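Side-chain contacts in IMC sub-compartment protein ISP1 (Toxoplasma gondii, PDB 4CHM), which adopts a pleckstrin homology fold and belongs to the inner membrane complex sub-compartment proteins, which are critical for replication of the parasite: residues Arg19-Met24 against Tyr42-Ser47; Asp46-Ile51 against Val57-Leu62; Pro6-Ala11 against Asp111-Val116; Ala82-Asp87 against Cys101-Phe106. All coordinates share one frame; numbering follows the deposited sequence.

Contact 1: residues Arg19-Met24 against Tyr42-Ser47; sequences RLLAGM and YNEADS
L20 and Y42 meet twice, once through the backbone and once through their side chains. The amide N of Y42 donates to the carbonyl O of L20 over 3.0 Å, from well above the carbonyl plane, with the N-H reasonably straight at 159°. Beside that bond, CG of L20 rests 3.6 Å from CB of Y42, so the branch point of the leucine touches the root of the tyrosine and not its ring. The ring is met by L21 instead: its CD2 lies at the ring edge, in plane, 4.0 Å from CD2 of Y42. The same methyl is 3.7 Å from the carbonyl O of Y42 and 3.8 Å from OE1 of E44, whose side chain crosses that of L21 at about a right angle.

Torsions account for this division. In Y42, CG stands opposite the backbone N (chi1 -173°), which carries the ring away from the helix toward L49, L62 and, on helix 109-125, L122. L20 continues inward to F115 and L118 of that same helix. One layer further out, G23, with positive phi, turns the chain out of the helix toward strand 24-29, and M24 pairs with L40 through the backbone. Beyond Y42, OD1 of N43 accepts from the backbone N of D46, an Asx motif that shapes the turn into the next strand.

The last turn of a helix is thus tied to a sheet strand by one backbone bond, with L20 and the CB of Y42 packed beside it; the carboxylate of E44 reaches L21 by van der Waals contact, which gives the exposed margin little directional hold.

Contact 2: residues Asp46-Ile51 against Val57-Leu62; sequences DSSLSI and VRVIPL. With SO4 (sulfate ion), chain F.
I51 and I60 lie on one face of this strand pair and meet by their ends, CD1 against CD1 at 3.6 Å, the side chains slanting across one another. In both, CG1 sits beside the backbone N, so the two branches start alike; their differing chi2 angles (172° in I51, 116° in I60) bring the CD1 atoms together. L49 and the root of R58 share that face. L93 of strand 90-95 packs on L49 and I60, and I102 of strand 101-105 on I51, I60 and R58.

S48, S50, V59 and P61 take the other face. CG1 of V59 approaches OG of S48 at 3.7 Å, while that hydroxyl reaches back to the preceding turn and hydrogen-bonds to OD1 of D46, on the syn side of the carboxylate.

Strands 48-53 and 56-61 form an antiparallel beta hairpin at the edge of the PH-fold sheet, their short segments at 157°. L49 with I60 and I51 with R58 are hydrogen-bonded pairs; S48 with P61 and S50 with V59 are non-hydrogen-bonded. The bond from N of I60 to O of L49 is 2.7 Å, almost in line with the carbonyl, and N of L62 donates to O of S47 just past the end of strand 56-61. S47 and S48 both face N43, a G1 beta bulge.

R58 is extended from CG to NE and leads away from I51. Its guanidinium presents an edge to a sulfate, probably from the crystallisation liquor: NH2 reaches O4 at 2.7 Å and NH1 O3 at 2.9 Å. S98 OG and N100 ND2 also hydrogen-bond to it.

Contact 3: residues Pro6-Ala11 against Asp111-Val116; sequences PQVTAA and DKTCFV
V8 comes closest to the helix at C114, their CA atoms 6.7 Å apart. Residues 6-9 are extended chain running up to helix 10-22, in which A10 and A11 begin the first turn, whereas 111-116 is wholly helical and belongs to helix 109-125. T9 stands at the N-cap of helix 10-22, its side chain capping a backbone N a little further on; its own backbone N is bonded to the carboxylate of D12. The chain is thereby fixed immediately after V8.

From that backbone the CA-CB bond of V8 points at the helix, and both methyls are used. CG1 lies 3.7 Å from SG of C114 and 4.1 Å from CG2 of T113, while CG2 is also 4.1 Å from that threonine methyl. The valine therefore sits over two successive residues of one helix turn, with the sulfur reaching its CB as well, at 3.9 Å. T113 can offer carbon here because its CG2 is placed opposite the backbone N and its OG1 (chi1 -57°) swings beside that N, where it bonds to the carbonyl O of V109 in the preceding turn. The hydroxyl is thus satisfied within the helix and only the methyl is turned to V8. C114 also touches D12 and L16 of helix 10-22, and F115, on the inner side, packs against L16, V91 and L93.

Everything across this small interface is van der Waals contact. It places the N-terminal lead-in of helix 10-22 against the T113-C114 side of helix 109-125, the C-terminal helix that in pleckstrin homology folds closes one end of the curved sheet.

Contact 4: residues Ala82-Asp87 against Cys101-Phe106; sequences ANLVDD and CIPLRF. With SO4 (sulfate ion), chain H.
R105 carries the polar half of this contact, between the loop 82-87 and strand 101-105. Its NH2 donates to the carbonyl O of N83 at 2.9 Å, the oxygen lying in the guanidinium plane although the N-H is bent to 135°. The same NH2 and NH1 hold a sulfate ion, probably from the crystallisation liquor, NH1 to O4 at 2.8 Å and almost straight.

The charge pairing with D87 is of another kind. OD2 sits 2.9 Å from NE but over a face of the guanidinium, the two planes 81° apart, so the attraction is electrostatic and no N-H aims at it. NE gives its hydrogen to a water at 2.8 Å, which also lies beside OD1 of D87; that oxygen accepts from the backbone N of S89 too. The bend at chi3 (-71°) of R105 turns the guanidinium across the loop.

Apolar contact is left to L84, whose CD2 rests 3.8 Å from CB of P103, with L29 of strand 24-29 alongside.

Within the loop, OD1 of N83 accepts from the backbone N of D86, an Asx motif, and ND2 returns a bond to OD2 of D86, whose other oxygen pairs with R72. This fastens the loop that presents the N83 carbonyl. In-plane bonds to that carbonyl and to the sulfate fix the rotation of the guanidinium, while D87 adds a less directional charge attraction over its face.

Contacts 1 and 2 are neighbours, centres 9 Å apart, sharing D46 and S47 where strand 35-43 turns into strand 48-53; N43 N and S48 O probably bond between them. Contact 3 lies about 17 Å from contact 1 and draws on the same helix, 10-22, whose two ends the pair engage, linked by a salt bridge from R19 to D111. Contact 4 is about 21 Å from contact 1, across the centre of the chain, yet on the same seven-stranded sheet. In sequence, contacts 1, 2 and 4 all fall between the two segments of contact 3. I51 on L104, L49 and L20 on F115, and F115 on F106 tie the contacts together inside one PH-fold domain.

Contact 1: residues Arg19-Met24 against Tyr42-Ser47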
loop_
_atom_site.group_PDB
_atom_site.type_symbol
_atom_site.label_atom_id
_atom_site.label_comp_id
_atom_site.label_asym_id
_atom_site.label_seq_id
_atom_site.Cartn_x
_atom_site.Cartn_y
_atom_site.Cartn_z
ATOM N N ARG A 19 1.908 9.475 9.277
ATOM C CA ARG A 19 0.588 9.536 8.691
ATOM C C ARG A 19 -0.146 8.187 8.729
ATOM O O ARG A 19 -1.311 8.142 8.978
ATOM C CB ARG A 19 0.623 10.125 7.308
ATOM C CG ARG A 19 0.931 11.602 7.275
ATOM C CD ARG A 19 0.987 12.099 5.864
ATOM N NE ARG A 19 2.244 11.808 5.255
ATOM C CZ ARG A 19 2.417 11.199 4.102
ATOM N NH1 ARG A 19 1.396 10.817 3.414
ATOM N NH2 ARG A 19 3.625 10.995 3.649
ATOM N N LEU A 20 0.578 7.107 8.533
ATOM C CA LEU A 20 0.010 5.761 8.638
ATOM C C LEU A 20 -0.516 5.472 10.032
ATOM O O LEU A 20 -1.560 4.820 10.188
ATOM C CB LEU A 20 1.052 4.704 8.244
ATOM C CG LEU A 20 0.630 3.287 7.879
ATOM C CD1 LEU A 20 -0.539 3.272 6.881
ATOM C CD2 LEU A 20 1.811 2.467 7.347
ATOM N N LEU A 21 0.171 5.976 11.049
ATOM C CA LEU A 21 -0.261 5.758 12.421
ATOM C C LEU A 21 -1.490 6.578 12.735
ATOM O O LEU A 21 -2.306 6.183 13.564
ATOM C CB LEU A 21 0.856 6.114 13.422
ATOM C CG LEU A 21 2.129 5.276 13.381
ATOM C CD1 LEU A 21 3.160 5.863 14.326
ATOM C CD2 LEU A 21 1.832 3.815 13.736
ATOM N N ALA A 22 -1.596 7.748 12.114
ATOM C CA ALA A 22 -2.718 8.645 12.342
ATOM C C ALA A 22 -3.892 8.258 11.411
ATOM O O ALA A 22 -5.027 8.746 11.561
ATOM C CB ALA A 22 -2.282 10.090 12.083
ATOM N N GLY A 23 -3.619 7.344 10.481
ATOM C CA GLY A 23 -4.592 7.001 9.453
ATOM C C GLY A 23 -4.445 7.923 8.264
ATOM O O GLY A 23 -4.181 9.096 8.439
ATOM N N MET A 24 -4.528 7.379 7.052
ATOM C CA MET A 24 -4.336 8.197 5.861
ATOM C C MET A 24 -5.269 7.787 4.710
ATOM O O MET A 24 -5.632 6.609 4.567
ATOM C CB MET A 24 -2.883 8.120 5.393
ATOM C CG MET A 24 -2.495 6.714 4.897
ATOM S SD MET A 24 -0.721 6.577 4.551
ATOM C CE MET A 24 -0.615 7.638 3.107
ATOM N N TYR A 42 -2.014 1.904 10.364
ATOM C CA TYR A 42 -1.169 0.865 10.981
ATOM C C TYR A 42 -1.374 0.833 12.460
ATOM O O TYR A 42 -1.268 1.870 13.119
ATOM C CB TYR A 42 0.313 1.116 10.719
ATOM C CG TYR A 42 1.186 -0.036 11.214
ATOM C CD1 TYR A 42 1.007 -1.325 10.710
ATOM C CD2 TYR A 42 2.106 0.145 12.239
ATOM C CE1 TYR A 42 1.770 -2.382 11.161
ATOM C CE2 TYR A 42 2.882 -0.913 12.699
ATOM C CZ TYR A 42 2.708 -2.169 12.156
ATOM O OH TYR A 42 3.460 -3.238 12.604
ATOM N N ASN A 43 -1.630 -0.374 12.983
ATOM C CA ASN A 43 -1.773 -0.627 14.425
ATOM C C ASN A 43 -0.533 -1.350 14.962
ATOM O O ASN A 43 -0.392 -2.556 14.783
ATOM C CB ASN A 43 -3.038 -1.479 14.680
ATOM C CG ASN A 43 -3.342 -1.650 16.163
ATOM O OD1 ASN A 43 -2.579 -2.263 16.898
ATOM N ND2 ASN A 43 -4.455 -1.090 16.604
ATOM N N GLU A 44 0.380 -0.613 15.576
ATOM C CA GLU A 44 1.679 -1.194 15.964
ATOM C C GLU A 44 1.573 -2.162 17.165
ATOM O O GLU A 44 2.374 -3.074 17.284
ATOM C CB GLU A 44 2.738 -0.105 16.226
ATOM C CG GLU A 44 2.434 0.786 17.424
ATOM C CD GLU A 44 2.977 2.208 17.267
ATOM O OE1 GLU A 44 3.948 2.399 16.503
ATOM O OE2 GLU A 44 2.433 3.140 17.910
ATOM N N ALA A 45 0.544 -1.994 17.997
ATOM C CA ALA A 45 0.282 -2.940 19.092
ATOM C C ALA A 45 0.230 -4.392 18.572
ATOM O O ALA A 45 1.101 -5.204 18.895
ATOM C CB ALA A 45 -1.000 -2.578 19.835
ATOM N N ASP A 46 -0.727 -4.700 17.704
ATOM C CA ASP A 46 -0.799 -6.048 17.138
ATOM C C ASP A 46 -0.113 -6.162 15.760
ATOM O O ASP A 46 -0.250 -7.174 15.075
ATOM C CB ASP A 46 -2.247 -6.542 17.077
ATOM C CG ASP A 46 -3.001 -5.996 15.883
ATOM O OD1 ASP A 46 -2.446 -5.127 15.183
ATOM O OD2 ASP A 46 -4.152 -6.420 15.651
ATOM N N SER A 47 0.647 -5.133 15.389
ATOM C CA SER A 47 1.316 -5.059 14.074
ATOM C C SER A 47 0.424 -5.521 12.885
ATOM O O SER A 47 0.674 -6.559 12.237
ATOM C CB SER A 47 2.678 -5.774 14.107
ATOM O OG SER A 47 2.520 -7.171 14.091
#

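Contact 2: residues Asp46-Ile51 against Val57-Leu62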
loop_
_atom_site.group_PDB
_atom_site.type_symbol
_atom_site.label_atom_id
_atom_site.label_comp_id
_atom_site.label_asym_id
_atom_site.label_seq_id
_atom_site.Cartn_x
_atom_site.Cartn_y
_atom_site.Cartn_z
ATOM N N ASP A 46 -0.727 -4.700 17.704
ATOM C CA ASP A 46 -0.799 -6.048 17.138
ATOM C C ASP A 46 -0.113 -6.162 15.760
ATOM O O ASP A 46 -0.250 -7.174 15.075
ATOM C CB ASP A 46 -2.247 -6.542 17.077
ATOM C CG ASP A 46 -3.001 -5.996 15.883
ATOM O OD1 ASP A 46 -2.446 -5.127 15.183
ATOM O OD2 ASP A 46 -4.152 -6.420 15.651
ATOM N N SER A 47 0.647 -5.133 15.389
ATOM C CA SER A 47 1.316 -5.059 14.074
ATOM C C SER A 47 0.424 -5.521 12.885
ATOM O O SER A 47 0.674 -6.559 12.237
ATOM C CB SER A 47 2.678 -5.774 14.107
ATOM O OG SER A 47 2.520 -7.171 14.091
ATOM N N SER A 48 -0.654 -4.774 12.657
ATOM C CA SER A 48 -1.533 -5.027 11.524
ATOM C C SER A 48 -1.926 -3.721 10.804
ATOM O O SER A 48 -1.876 -2.626 11.388
ATOM C CB SER A 48 -2.770 -5.806 11.978
ATOM O OG SER A 48 -3.534 -5.054 12.912
ATOM N N LEU A 49 -2.243 -3.845 9.518
ATOM C CA LEU A 49 -2.811 -2.760 8.737
ATOM C C LEU A 49 -4.320 -2.915 8.730
ATOM O O LEU A 49 -4.831 -4.010 8.540
ATOM C CB LEU A 49 -2.342 -2.845 7.270
ATOM C CG LEU A 49 -0.947 -2.398 6.859
ATOM C CD1 LEU A 49 -0.749 -2.721 5.388
ATOM C CD2 LEU A 49 -0.707 -0.923 7.111
ATOM N N SER A 50 -5.029 -1.803 8.785
ATOM C CA SER A 50 -6.428 -1.840 8.471
ATOM C C SER A 50 -6.713 -1.007 7.245
ATOM O O SER A 50 -6.052 0.017 6.993
ATOM C CB SER A 50 -7.254 -1.353 9.655
ATOM O OG SER A 50 -6.873 -0.038 10.015
ATOM N N ILE A 51 -7.750 -1.423 6.521
ATOM C CA ILE A 51 -8.282 -0.697 5.390
ATOM C C ILE A 51 -9.792 -0.551 5.633
ATOM O O ILE A 51 -10.513 -1.542 5.767
ATOM C CB ILE A 51 -8.069 -1.491 4.097
ATOM C CG1 ILE A 51 -6.563 -1.768 3.890
ATOM C CG2 ILE A 51 -8.656 -0.745 2.912
ATOM C CD1 ILE A 51 -6.276 -2.716 2.748
ATOM N N VAL A 57 -14.361 -2.410 7.746
ATOM C CA VAL A 57 -12.956 -2.470 8.073
ATOM C C VAL A 57 -12.363 -3.865 7.881
ATOM O O VAL A 57 -12.918 -4.835 8.347
ATOM C CB VAL A 57 -12.773 -2.022 9.513
ATOM C CG1 VAL A 57 -11.364 -2.209 9.994
ATOM C CG2 VAL A 57 -13.197 -0.588 9.646
ATOM N N ARG A 58 -11.255 -3.935 7.168
ATOM C CA ARG A 58 -10.508 -5.159 7.006
ATOM C C ARG A 58 -9.161 -5.048 7.660
ATOM O O ARG A 58 -8.440 -4.131 7.410
ATOM C CB ARG A 58 -10.354 -5.563 5.549
ATOM C CG ARG A 58 -9.528 -6.804 5.339
ATOM C CD ARG A 58 -9.657 -7.357 3.944
ATOM N NE ARG A 58 -8.945 -8.601 3.800
ATOM C CZ ARG A 58 -8.995 -9.414 2.760
ATOM N NH1 ARG A 58 -9.721 -9.150 1.719
ATOM N NH2 ARG A 58 -8.303 -10.510 2.785
ATOM N N VAL A 59 -8.832 -6.024 8.470
ATOM C CA VAL A 59 -7.590 -6.048 9.183
ATOM C C VAL A 59 -6.630 -7.070 8.565
ATOM O O VAL A 59 -6.946 -8.220 8.471
ATOM C CB VAL A 59 -7.799 -6.322 10.690
ATOM C CG1 VAL A 59 -6.492 -6.598 11.387
ATOM C CG2 VAL A 59 -8.512 -5.181 11.391
ATOM N N ILE A 60 -5.469 -6.616 8.141
ATOM C CA ILE A 60 -4.446 -7.501 7.606
ATOM C C ILE A 60 -3.219 -7.491 8.519
ATOM O O ILE A 60 -2.436 -6.521 8.518
ATOM C CB ILE A 60 -3.995 -7.083 6.189
ATOM C CG1 ILE A 60 -5.179 -7.020 5.225
ATOM C CG2 ILE A 60 -2.991 -8.089 5.637
ATOM C CD1 ILE A 60 -5.442 -5.639 4.688
ATOM N N PRO A 61 -3.041 -8.567 9.311
ATOM C CA PRO A 61 -1.776 -8.744 10.043
ATOM C C PRO A 61 -0.570 -8.633 9.113
ATOM O O PRO A 61 -0.607 -9.114 7.975
ATOM C CB PRO A 61 -1.874 -10.173 10.612
ATOM C CG PRO A 61 -3.318 -10.541 10.527
ATOM C CD PRO A 61 -3.904 -9.761 9.371
ATOM N N LEU A 62 0.490 -8.006 9.599
ATOM C CA LEU A 62 1.717 -7.859 8.826
ATOM C C LEU A 62 2.240 -9.211 8.365
ATOM O O LEU A 62 2.911 -9.329 7.330
ATOM C CB LEU A 62 2.775 -7.176 9.673
ATOM C CG LEU A 62 3.493 -6.068 8.947
ATOM C CD1 LEU A 62 2.481 -5.055 8.445
ATOM C CD2 LEU A 62 4.488 -5.423 9.885
HETATM S S SO4 F . -9.256 -12.603 0.038
HETATM O O1 SO4 F . -9.008 -13.016 -1.371
HETATM O O2 SO4 F . -9.835 -13.727 0.783
HETATM O O3 SO4 F . -10.216 -11.462 0.025
HETATM O O4 SO4 F . -7.967 -12.224 0.696
#

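Contact 3: residues Pro6-Ala11 against Asp111-Val116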
loop_
_atom_site.group_PDB
_atom_site.type_symbol
_atom_site.label_atom_id
_atom_site.label_comp_id
_atom_site.label_asym_id
_atom_site.label_seq_id
_atom_site.Cartn_x
_atom_site.Cartn_y
_atom_site.Cartn_z
ATOM N N PRO A 6 14.322 12.990 -7.651
ATOM C CA PRO A 6 14.561 12.864 -6.218
ATOM C C PRO A 6 14.527 11.388 -5.803
ATOM O O PRO A 6 14.034 10.522 -6.555
ATOM C CB PRO A 6 13.384 13.650 -5.584
ATOM C CG PRO A 6 12.522 14.127 -6.739
ATOM C CD PRO A 6 12.918 13.314 -7.940
ATOM N N GLN A 7 15.137 11.092 -4.678
ATOM C CA GLN A 7 14.971 9.816 -4.062
ATOM C C GLN A 7 14.525 10.002 -2.615
ATOM O O GLN A 7 14.831 11.020 -1.981
ATOM C CB GLN A 7 16.269 9.014 -4.130
ATOM C CG GLN A 7 17.334 9.489 -3.180
ATOM C CD GLN A 7 18.621 8.705 -3.332
ATOM O OE1 GLN A 7 19.618 9.217 -3.863
ATOM N NE2 GLN A 7 18.599 7.449 -2.919
ATOM N N VAL A 8 13.833 9.006 -2.084
ATOM C CA VAL A 8 13.263 9.129 -0.753
ATOM C C VAL A 8 14.305 8.993 0.389
ATOM O O VAL A 8 15.193 8.151 0.349
ATOM C CB VAL A 8 12.069 8.178 -0.560
ATOM C CG1 VAL A 8 10.976 8.516 -1.565
ATOM C CG2 VAL A 8 12.509 6.735 -0.731
ATOM N N THR A 9 14.154 9.822 1.410
ATOM C CA THR A 9 15.058 9.813 2.554
ATOM C C THR A 9 14.387 9.156 3.763
ATOM O O THR A 9 13.176 8.833 3.736
ATOM C CB THR A 9 15.375 11.242 2.960
ATOM O OG1 THR A 9 14.154 11.897 3.242
ATOM C CG2 THR A 9 16.066 11.994 1.805
ATOM N N ALA A 10 15.146 9.040 4.852
ATOM C CA ALA A 10 14.602 8.486 6.096
ATOM C C ALA A 10 13.478 9.382 6.655
ATOM O O ALA A 10 12.451 8.898 7.150
ATOM C CB ALA A 10 15.716 8.284 7.124
ATOM N N ALA A 11 13.652 10.681 6.507
ATOM C CA ALA A 11 12.650 11.655 6.904
ATOM C C ALA A 11 11.325 11.473 6.134
ATOM O O ALA A 11 10.221 11.614 6.713
ATOM C CB ALA A 11 13.190 13.046 6.665
ATOM N N ASP A 111 4.729 8.876 -2.035
ATOM C CA ASP A 111 4.088 8.072 -1.029
ATOM C C ASP A 111 4.120 6.596 -1.406
ATOM O O ASP A 111 4.415 5.778 -0.598
ATOM C CB ASP A 111 2.664 8.547 -0.787
ATOM C CG ASP A 111 2.566 9.525 0.365
ATOM O OD1 ASP A 111 3.569 9.830 0.974
ATOM O OD2 ASP A 111 1.482 9.963 0.677
ATOM N N LYS A 112 3.877 6.291 -2.663
ATOM C CA LYS A 112 3.869 4.923 -3.108
ATOM C C LYS A 112 5.260 4.349 -2.810
ATOM O O LYS A 112 5.374 3.305 -2.240
ATOM C CB LYS A 112 3.594 4.888 -4.614
ATOM C CG LYS A 112 3.502 3.527 -5.284
ATOM C CD LYS A 112 4.840 2.821 -5.342
ATOM C CE LYS A 112 5.169 2.292 -6.716
ATOM N NZ LYS A 112 5.659 3.290 -7.677
ATOM N N THR A 113 6.298 5.098 -3.155
ATOM C CA THR A 113 7.658 4.646 -2.962
ATOM C C THR A 113 8.028 4.486 -1.503
ATOM O O THR A 113 8.555 3.470 -1.128
ATOM C CB THR A 113 8.684 5.567 -3.640
ATOM O OG1 THR A 113 8.395 5.681 -5.016
ATOM C CG2 THR A 113 10.037 5.011 -3.485
ATOM N N CYS A 114 7.684 5.469 -0.685
ATOM C CA CYS A 114 7.923 5.388 0.776
ATOM C C CYS A 114 7.238 4.237 1.434
ATOM O O CYS A 114 7.760 3.691 2.390
ATOM C CB CYS A 114 7.491 6.671 1.496
ATOM S SG CYS A 114 8.582 8.048 1.199
ATOM N N PHE A 115 6.002 3.957 1.017
ATOM C CA PHE A 115 5.257 2.864 1.603
ATOM C C PHE A 115 5.986 1.554 1.469
ATOM O O PHE A 115 5.955 0.713 2.398
ATOM C CB PHE A 115 3.878 2.711 0.966
ATOM C CG PHE A 115 3.006 1.689 1.666
ATOM C CD1 PHE A 115 2.517 1.939 2.954
ATOM C CD2 PHE A 115 2.616 0.542 1.031
ATOM C CE1 PHE A 115 1.652 1.041 3.589
ATOM C CE2 PHE A 115 1.811 -0.412 1.685
ATOM C CZ PHE A 115 1.320 -0.147 2.959
ATOM N N VAL A 116 6.522 1.302 0.279
ATOM C CA VAL A 116 7.237 0.035 0.026
ATOM C C VAL A 116 8.416 -0.128 0.992
ATOM O O VAL A 116 8.545 -1.160 1.644
ATOM C CB VAL A 116 7.677 -0.108 -1.464
ATOM C CG1 VAL A 116 8.618 -1.289 -1.651
ATOM C CG2 VAL A 116 6.440 -0.297 -2.354
#

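Contact 4: residues Ala82-Asp87 against Cys101-Phe106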
loop_
_atom_site.group_PDB
_atom_site.type_symbol
_atom_site.label_atom_id
_atom_site.label_comp_id
_atom_site.label_asym_id
_atom_site.label_seq_id
_atom_site.Cartn_x
_atom_site.Cartn_y
_atom_site.Cartn_z
ATOM N N ALA A 82 -9.150 -2.412 -13.459
ATOM C CA ALA A 82 -8.583 -1.120 -13.021
ATOM C C ALA A 82 -7.213 -0.898 -13.655
ATOM O O ALA A 82 -6.562 -1.844 -14.096
ATOM C CB ALA A 82 -8.477 -1.049 -11.504
ATOM N N ASN A 83 -6.786 0.358 -13.703
ATOM C CA ASN A 83 -5.454 0.674 -14.161
ATOM C C ASN A 83 -4.521 0.830 -12.950
ATOM O O ASN A 83 -4.557 1.840 -12.258
ATOM C CB ASN A 83 -5.473 1.948 -15.034
ATOM C CG ASN A 83 -4.167 2.168 -15.767
ATOM O OD1 ASN A 83 -3.078 1.948 -15.209
ATOM N ND2 ASN A 83 -4.254 2.612 -17.002
ATOM N N LEU A 84 -3.728 -0.198 -12.673
ATOM C CA LEU A 84 -2.903 -0.192 -11.485
ATOM C C LEU A 84 -1.574 0.530 -11.739
ATOM O O LEU A 84 -0.887 0.927 -10.780
ATOM C CB LEU A 84 -2.642 -1.622 -10.969
ATOM C CG LEU A 84 -3.856 -2.497 -10.599
ATOM C CD1 LEU A 84 -3.441 -3.801 -9.947
ATOM C CD2 LEU A 84 -4.872 -1.744 -9.734
ATOM N N VAL A 85 -1.126 0.556 -12.989
ATOM C CA VAL A 85 0.269 0.900 -13.270
ATOM C C VAL A 85 0.580 2.289 -13.813
ATOM O O VAL A 85 1.662 2.821 -13.583
ATOM C CB VAL A 85 0.908 -0.128 -14.225
ATOM C CG1 VAL A 85 0.862 -1.521 -13.621
ATOM C CG2 VAL A 85 0.223 -0.092 -15.582
ATOM N N ASP A 86 -0.360 2.870 -14.539
ATOM C CA ASP A 86 -0.082 4.078 -15.304
ATOM C C ASP A 86 0.305 5.316 -14.486
ATOM O O ASP A 86 1.094 6.140 -14.940
ATOM C CB ASP A 86 -1.142 4.329 -16.378
ATOM C CG ASP A 86 -0.945 3.425 -17.588
ATOM O OD1 ASP A 86 0.221 3.158 -17.943
ATOM O OD2 ASP A 86 -1.943 2.960 -18.169
ATOM N N ASP A 87 -0.266 5.461 -13.299
ATOM C CA ASP A 87 0.140 6.538 -12.406
ATOM C C ASP A 87 1.327 6.181 -11.493
ATOM O O ASP A 87 1.781 7.020 -10.719
ATOM C CB ASP A 87 -1.045 7.052 -11.585
ATOM C CG ASP A 87 -1.539 6.044 -10.573
ATOM O OD1 ASP A 87 -0.829 5.054 -10.310
ATOM O OD2 ASP A 87 -2.643 6.247 -10.037
ATOM N N CYS A 101 -4.566 -10.359 -3.861
ATOM C CA CYS A 101 -3.866 -9.091 -3.810
ATOM C C CYS A 101 -4.831 -7.920 -3.582
ATOM O O CYS A 101 -5.864 -7.835 -4.230
ATOM C CB CYS A 101 -3.059 -8.874 -5.098
ATOM S SG CYS A 101 -1.917 -10.215 -5.545
ATOM N N ILE A 102 -4.474 -7.007 -2.682
ATOM C CA ILE A 102 -5.253 -5.795 -2.503
ATOM C C ILE A 102 -4.489 -4.604 -3.033
ATOM O O ILE A 102 -3.500 -4.175 -2.427
ATOM C CB ILE A 102 -5.601 -5.569 -1.025
ATOM C CG1 ILE A 102 -6.459 -6.746 -0.487
ATOM C CG2 ILE A 102 -6.358 -4.246 -0.864
ATOM C CD1 ILE A 102 -6.789 -6.636 1.003
ATOM N N PRO A 103 -4.978 -4.006 -4.126
ATOM C CA PRO A 103 -4.222 -2.868 -4.669
ATOM C C PRO A 103 -4.608 -1.537 -4.044
ATOM O O PRO A 103 -5.771 -1.157 -4.067
ATOM C CB PRO A 103 -4.582 -2.897 -6.170
ATOM C CG PRO A 103 -5.245 -4.264 -6.392
ATOM C CD PRO A 103 -5.957 -4.513 -5.103
ATOM N N LEU A 104 -3.612 -0.841 -3.492
ATOM C CA LEU A 104 -3.811 0.448 -2.817
ATOM C C LEU A 104 -3.214 1.503 -3.698
ATOM O O LEU A 104 -2.042 1.388 -4.132
ATOM C CB LEU A 104 -3.055 0.499 -1.497
ATOM C CG LEU A 104 -3.343 -0.585 -0.464
ATOM C CD1 LEU A 104 -2.380 -0.453 0.687
ATOM C CD2 LEU A 104 -4.764 -0.486 0.009
ATOM N N ARG A 105 -3.967 2.551 -3.962
ATOM C CA ARG A 105 -3.399 3.687 -4.728
ATOM C C ARG A 105 -3.165 4.890 -3.798
ATOM O O ARG A 105 -4.093 5.350 -3.141
ATOM C CB ARG A 105 -4.329 4.102 -5.870
ATOM C CG ARG A 105 -3.747 5.281 -6.672
ATOM C CD ARG A 105 -4.701 5.734 -7.748
ATOM N NE ARG A 105 -4.817 4.767 -8.854
ATOM C CZ ARG A 105 -5.757 4.852 -9.804
ATOM N NH1 ARG A 105 -6.689 5.805 -9.719
ATOM N NH2 ARG A 105 -5.824 3.949 -10.789
ATOM N N PHE A 106 -1.912 5.328 -3.697
ATOM C CA PHE A 106 -1.551 6.447 -2.852
ATOM C C PHE A 106 -1.726 7.751 -3.618
ATOM O O PHE A 106 -1.989 7.730 -4.807
ATOM C CB PHE A 106 -0.096 6.287 -2.346
ATOM C CG PHE A 106 0.074 5.152 -1.385
ATOM C CD1 PHE A 106 0.215 3.843 -1.862
ATOM C CD2 PHE A 106 -0.094 5.356 -0.005
ATOM C CE1 PHE A 106 0.244 2.774 -0.974
ATOM C CE2 PHE A 106 -0.058 4.300 0.872
ATOM C CZ PHE A 106 0.111 3.002 0.393
HETATM S S SO4 H . -7.880 6.229 -13.066
HETATM O O1 SO4 H . -6.789 7.262 -13.222
HETATM O O2 SO4 H . -7.365 4.812 -13.297
HETATM O O3 SO4 H . -9.000 6.513 -14.021
HETATM O O4 SO4 H . -8.531 6.293 -11.713
HETATM O O HOH W 1 -2.570 3.223 -9.563
#